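Local coordinates for uncharacterized protein (Cricetid herpesvirus 2, PDB 4ZKQ), which probably binds host chemokines, acting as a decoy receptor of a rodent gammaherpesvirus, at residues Q24-R29 with G305-A310; C52-Y57 with A174-L179. One frame throughout, in Å; residues are numbered along the deposited sequence. Where two conformers were deposited one is given.

Contact 1. Residues Q24-R29 with G305-A310; sequences QDILFR and GEPVLA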
loop_
_atom_site.group_PDB
_atom_site.type_symbol
_atom_site.label_atom_id
_atom_site.label_comp_id
_atom_site.label_asym_id
_atom_site.label_seq_id
_atom_site.Cartn_x
_atom_site.Cartn_y
_atom_site.Cartn_z
ATOM N N GLN A 24 -2.081 11.315 4.295
ATOM C CA GLN A 24 -1.073 11.069 3.277
ATOM C C GLN A 24 -0.658 12.338 2.550
ATOM O O GLN A 24 -1.451 13.274 2.409
ATOM C CB GLN A 24 -1.579 10.031 2.274
ATOM C CG GLN A 24 -2.816 10.453 1.481
ATOM C CD GLN A 24 -3.197 9.441 0.424
ATOM O OE1 GLN A 24 -3.206 8.240 0.677
ATOM N NE2 GLN A 24 -3.506 9.922 -0.776
ATOM N N ASP A 25 0.608 12.361 2.141
ATOM C CA ASP A 25 1.136 13.347 1.203
ATOM C C ASP A 25 1.455 12.659 -0.106
ATOM O O ASP A 25 2.002 11.551 -0.100
ATOM C CB ASP A 25 2.420 13.998 1.722
ATOM C CG ASP A 25 2.195 14.868 2.943
ATOM O OD1 ASP A 25 1.065 15.360 3.131
ATOM O OD2 ASP A 25 3.162 15.062 3.706
ATOM N N ILE A 26 1.145 13.312 -1.222
ATOM C CA ILE A 26 1.738 12.931 -2.501
ATOM C C ILE A 26 3.060 13.676 -2.635
ATOM O O ILE A 26 3.123 14.884 -2.413
ATOM C CB ILE A 26 0.832 13.266 -3.700
ATOM C CG1 ILE A 26 -0.596 12.793 -3.438
ATOM C CG2 ILE A 26 1.396 12.653 -4.992
ATOM C CD1 ILE A 26 -0.705 11.313 -3.120
ATOM N N LEU A 27 4.114 12.958 -2.991
ATOM C CA LEU A 27 5.441 13.555 -3.044
ATOM C C LEU A 27 5.821 13.823 -4.493
ATOM O O LEU A 27 5.161 13.348 -5.416
ATOM C CB LEU A 27 6.464 12.641 -2.365
ATOM C CG LEU A 27 6.132 12.316 -0.901
ATOM C CD1 LEU A 27 6.996 11.175 -0.358
ATOM C CD2 LEU A 27 6.263 13.537 -0.007
ATOM N N PHE A 28 6.885 14.592 -4.683
ATOM C CA PHE A 28 7.369 14.914 -6.017
ATOM C C PHE A 28 8.869 14.668 -6.072
ATOM O O PHE A 28 9.659 15.597 -5.932
ATOM C CB PHE A 28 7.032 16.376 -6.355
ATOM C CG PHE A 28 7.137 16.724 -7.822
ATOM C CD1 PHE A 28 7.165 15.745 -8.801
ATOM C CD2 PHE A 28 7.210 18.051 -8.214
ATOM C CE1 PHE A 28 7.258 16.083 -10.140
ATOM C CE2 PHE A 28 7.304 18.390 -9.550
ATOM C CZ PHE A 28 7.331 17.407 -10.510
ATOM N N ARG A 29 9.281 13.418 -6.261
ATOM C CA ARG A 29 10.703 13.129 -6.208
ATOM C C ARG A 29 11.372 13.552 -7.515
ATOM O O ARG A 29 10.756 13.580 -8.584
ATOM C CB ARG A 29 10.972 11.653 -5.911
ATOM C CG ARG A 29 10.467 10.671 -6.918
ATOM C CD ARG A 29 10.858 9.284 -6.442
ATOM N NE ARG A 29 10.049 8.220 -7.028
ATOM C CZ ARG A 29 10.521 7.072 -7.511
ATOM N NH1 ARG A 29 11.826 6.804 -7.527
ATOM N NH2 ARG A 29 9.672 6.180 -7.991
ATOM N N GLY A 305 -1.448 22.750 -4.313
ATOM C CA GLY A 305 -0.145 22.994 -4.908
ATOM C C GLY A 305 0.742 21.764 -4.954
ATOM O O GLY A 305 1.865 21.823 -5.457
ATOM N N GLU A 306 0.241 20.650 -4.427
ATOM C CA GLU A 306 0.996 19.404 -4.392
ATOM C C GLU A 306 0.576 18.510 -5.547
ATOM O O GLU A 306 -0.430 18.773 -6.208
ATOM C CB GLU A 306 0.788 18.683 -3.061
ATOM C CG GLU A 306 1.017 19.559 -1.852
ATOM C CD GLU A 306 2.369 20.246 -1.878
ATOM O OE1 GLU A 306 3.363 19.586 -2.249
ATOM O OE2 GLU A 306 2.437 21.449 -1.541
ATOM N N PRO A 307 1.344 17.447 -5.800
ATOM C CA PRO A 307 1.004 16.610 -6.948
ATOM C C PRO A 307 -0.204 15.711 -6.737
ATOM O O PRO A 307 -0.691 15.507 -5.618
ATOM C CB PRO A 307 2.264 15.756 -7.147
ATOM C CG PRO A 307 3.327 16.431 -6.371
ATOM C CD PRO A 307 2.645 17.071 -5.227
ATOM N N VAL A 308 -0.669 15.182 -7.859
ATOM C CA VAL A 308 -1.650 14.115 -7.898
ATOM C C VAL A 308 -0.938 12.861 -8.384
ATOM O O VAL A 308 -0.136 12.922 -9.323
ATOM C CB VAL A 308 -2.838 14.473 -8.825
ATOM C CG1 VAL A 308 -3.592 13.219 -9.308
ATOM C CG2 VAL A 308 -3.781 15.438 -8.122
ATOM N N LEU A 309 -1.203 11.739 -7.718
ATOM C CA LEU A 309 -0.661 10.452 -8.117
ATOM C C LEU A 309 -1.748 9.680 -8.836
ATOM O O LEU A 309 -2.866 9.567 -8.333
ATOM C CB LEU A 309 -0.161 9.658 -6.912
ATOM C CG LEU A 309 0.444 8.288 -7.214
ATOM C CD1 LEU A 309 1.766 8.418 -7.958
ATOM C CD2 LEU A 309 0.634 7.492 -5.936
ATOM N N ALA A 310 -1.426 9.175 -10.022
ATOM C CA ALA A 310 -2.366 8.371 -10.787
ATOM C C ALA A 310 -1.826 6.956 -10.904
ATOM O O ALA A 310 -0.697 6.756 -11.350
ATOM C CB ALA A 310 -2.607 8.985 -12.171
HETATM O O HOH W 1 4.500 17.190 -1.678
#
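Ile26 lies against the backbone and side chains of Pro307 and Leu309, and this apolar packing carries most of the contact. A chi1 of -48° sets CG1 beside the backbone N and puts CG2 anti to it, where the methyl reaches Pro307 CB at 3.9 Å and, at a like distance of 3.9 Å, Leu309 CB. CD1 also approaches Leu309 CB. A second apolar pair follows two residues on, where Phe28 CB meets Pro307 CG at 3.7 Å; the proline ring approaches the aromatic ring obliquely.

The branch of Ile26 also makes van der Waals contact with the Pro307 carbonyl, CB lying 3.3 Å from Pro307 O, with CG1 at 3.5 Å and CG2 at 3.6 Å from the same oxygen.

Polar contact is indirect, with no direct hydrogen bond joining the two segments. One water bridges them, donating to Ile26 O at 2.8 Å and to Glu306 OE1 at 2.7 Å. Outside the pair, Val329 of strand 324-330 touches both Phe28 and Pro307, while Glu384 packs on Ile26 and Leu309.

Ile26 closes strand 23-26, an outermost strand of its seven-stranded mixed sheet, and Pro307 immediately precedes strand 308-315 of another sheet. The arrangement is that of an interface between two beta-sheets, where apolar side chains pack without strand pairing.

Contact 2. Residues C52-Y57 with A174-L179; sequences CDKITY and AGVCSL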
loop_
_atom_site.group_PDB
_atom_site.type_symbol
_atom_site.label_atom_id
_atom_site.label_comp_id
_atom_site.label_asym_id
_atom_site.label_seq_id
_atom_site.Cartn_x
_atom_site.Cartn_y
_atom_site.Cartn_z
ATOM N N CYS A 52 10.207 7.581 -2.736
ATOM C CA CYS A 52 8.769 7.565 -2.465
ATOM C C CYS A 52 7.993 8.542 -3.341
ATOM O O CYS A 52 8.419 9.673 -3.537
ATOM C CB CYS A 52 8.514 7.891 -0.991
ATOM S SG CYS A 52 9.078 6.605 0.171
ATOM N N ASP A 53 6.839 8.099 -3.841
ATOM C CA ASP A 53 5.951 8.947 -4.634
ATOM C C ASP A 53 4.752 9.377 -3.804
ATOM O O ASP A 53 4.060 10.337 -4.134
ATOM C CB ASP A 53 5.509 8.207 -5.902
ATOM C CG ASP A 53 6.680 7.847 -6.793
ATOM O OD1 ASP A 53 7.321 8.787 -7.308
ATOM O OD2 ASP A 53 6.983 6.640 -6.957
ATOM N N LYS A 54 4.546 8.680 -2.694
ATOM C CA LYS A 54 3.440 8.953 -1.805
ATOM C C LYS A 54 3.814 8.438 -0.423
ATOM O O LYS A 54 4.540 7.450 -0.313
ATOM C CB LYS A 54 2.172 8.281 -2.339
ATOM C CG LYS A 54 1.109 7.973 -1.312
ATOM C CD LYS A 54 -0.128 7.379 -1.981
ATOM C CE LYS A 54 -0.978 6.633 -0.986
ATOM N NZ LYS A 54 -2.314 6.295 -1.532
ATOM N N ILE A 55 3.335 9.100 0.627
ATOM C CA ILE A 55 3.612 8.631 1.975
ATOM C C ILE A 55 2.403 8.793 2.901
ATOM O O ILE A 55 1.711 9.807 2.880
ATOM C CB ILE A 55 4.837 9.347 2.566
ATOM C CG1 ILE A 55 5.252 8.685 3.886
ATOM C CG2 ILE A 55 4.574 10.841 2.735
ATOM C CD1 ILE A 55 6.644 9.066 4.327
ATOM N N THR A 56 2.158 7.751 3.686
ATOM C CA THR A 56 1.083 7.727 4.667
ATOM C C THR A 56 1.721 7.776 6.043
ATOM O O THR A 56 2.696 7.075 6.293
ATOM C CB THR A 56 0.215 6.464 4.525
ATOM O OG1 THR A 56 -0.534 6.531 3.302
ATOM C CG2 THR A 56 -0.767 6.308 5.705
ATOM N N TYR A 57 1.194 8.632 6.916
ATOM C CA TYR A 57 1.703 8.766 8.275
ATOM C C TYR A 57 0.784 8.043 9.259
ATOM O O TYR A 57 -0.440 8.090 9.124
ATOM C CB TYR A 57 1.817 10.241 8.668
ATOM C CG TYR A 57 2.580 11.090 7.692
ATOM C CD1 TYR A 57 3.967 11.168 7.746
ATOM C CD2 TYR A 57 1.919 11.829 6.718
ATOM C CE1 TYR A 57 4.673 11.953 6.852
ATOM C CE2 TYR A 57 2.617 12.612 5.821
ATOM C CZ TYR A 57 3.992 12.671 5.894
ATOM O OH TYR A 57 4.695 13.459 5.006
ATOM N N ALA A 174 5.652 2.542 -8.813
ATOM C CA ALA A 174 5.363 3.601 -7.851
ATOM C C ALA A 174 5.882 3.225 -6.465
ATOM O O ALA A 174 5.751 2.079 -6.033
ATOM C CB ALA A 174 3.873 3.881 -7.803
ATOM N N GLY A 175 6.478 4.197 -5.782
ATOM C CA GLY A 175 6.939 4.013 -4.422
ATOM C C GLY A 175 5.885 4.471 -3.437
ATOM O O GLY A 175 5.723 5.670 -3.190
ATOM N N VAL A 176 5.156 3.511 -2.881
ATOM C CA VAL A 176 4.086 3.807 -1.944
ATOM C C VAL A 176 4.572 3.528 -0.534
ATOM O O VAL A 176 4.778 2.380 -0.148
ATOM C CB VAL A 176 2.837 2.986 -2.258
ATOM C CG1 VAL A 176 1.738 3.294 -1.271
ATOM C CG2 VAL A 176 2.373 3.303 -3.663
ATOM N N CYS A 177 4.752 4.594 0.234
ATOM C CA CYS A 177 5.448 4.487 1.501
ATOM C C CYS A 177 4.565 4.756 2.701
ATOM O O CYS A 177 3.521 5.400 2.600
ATOM C CB CYS A 177 6.635 5.438 1.505
ATOM S SG CYS A 177 7.770 5.053 0.158
ATOM N N SER A 178 4.985 4.244 3.848
ATOM C CA SER A 178 4.285 4.524 5.085
ATOM C C SER A 178 5.298 4.707 6.197
ATOM O O SER A 178 6.291 3.988 6.269
ATOM C CB SER A 178 3.298 3.408 5.418
ATOM O OG SER A 178 3.953 2.166 5.531
ATOM N N LEU A 179 5.043 5.693 7.047
ATOM C CA LEU A 179 5.940 6.014 8.146
ATOM C C LEU A 179 5.180 5.918 9.455
ATOM O O LEU A 179 4.272 6.706 9.714
ATOM C CB LEU A 179 6.555 7.402 7.961
ATOM C CG LEU A 179 7.663 7.784 8.949
ATOM C CD1 LEU A 179 8.809 6.794 8.866
ATOM C CD2 LEU A 179 8.149 9.192 8.637
HETATM O O HOH W 2 0.997 5.445 1.390
#
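Cys52 and Cys177 are joined covalently, their SG atoms 2.0 Å apart, with a disulfide torsion of -93°. In both residues SG stands anti to the carbonyl carbon, and Cys177 CB, at one end of the bridge, lies 3.4 Å from Lys54 O. Beyond the bridge, on the same face of the sheet, Ile55 fills the next position: its CG1 leans over the carbonyl of Cys177, and its CD1 reaches forward to Leu179 CB at 4.0 Å. The Ile55 and Leu179 side chains lie side by side and point the same way. On the other face Lys54 CE comes beside Val176 CG1 at 4.3 Å, and Ser178 CB rests against Thr56 O.

Gly175 presents bare backbone where the chain of Cys52 and Asp53 comes close, and a CB there would fall tight against Cys52 CA. Asp53 bends into this hollow, its OD2 accepting from Gly175 N at 2.8 Å through the anti lone pair, in a nearly straight bond (175°). Gly175 O takes two donors: Asp53 N, in the carbonyl plane on a lone pair, and Lys54 N in a longer bond.

Farther along, the parallel strands 54-57 and 175-179 exchange bonds from Cys177 N to Lys54 O, from Thr56 N to Cys177 O and from Leu179 N to Thr56 O. A water donates to Cys177 O at 2.8 Å and bonds Thr56 OG1, which also hydrogen-bonds Lys215 NZ. The Lys54 ammonium pairs with Glu384 and Asp78.

Chemically, the contact combines a covalent crosslink with a hydrogen-bonded parallel ladder: the disulfide ties the residue just after helix 44-51 to the neighbouring strand, fixing the start of strand 54-59 beside strand 175-181.

Contacts 1 and 2 lie side by side, their centres about 10 Å apart, and both reach one mixed sheet, contact 1 through residues 24-26: strand 54-59 pairs with strand 175-181 on one edge and, antiparallel, with strand 23-26 on the other. Backbone hydrogen bonds join Asp25 with Ile55 and Leu27 with Asp53. Arg29 NE forms a salt bridge with Asp53 OD1 at 2.8 Å; Asp25 OD2 and Tyr57 OH make a probable hydrogen bond at 2.6 Å; Gln24 OE1 and Lys54 NZ meet weakly at 3.1 Å. Contact 2 is a strand pairing within the sheet, whereas contact 1 packs its edge strand against residues 305-310. Along the chain, contact 2 is nested within the loop that contact 1 closes.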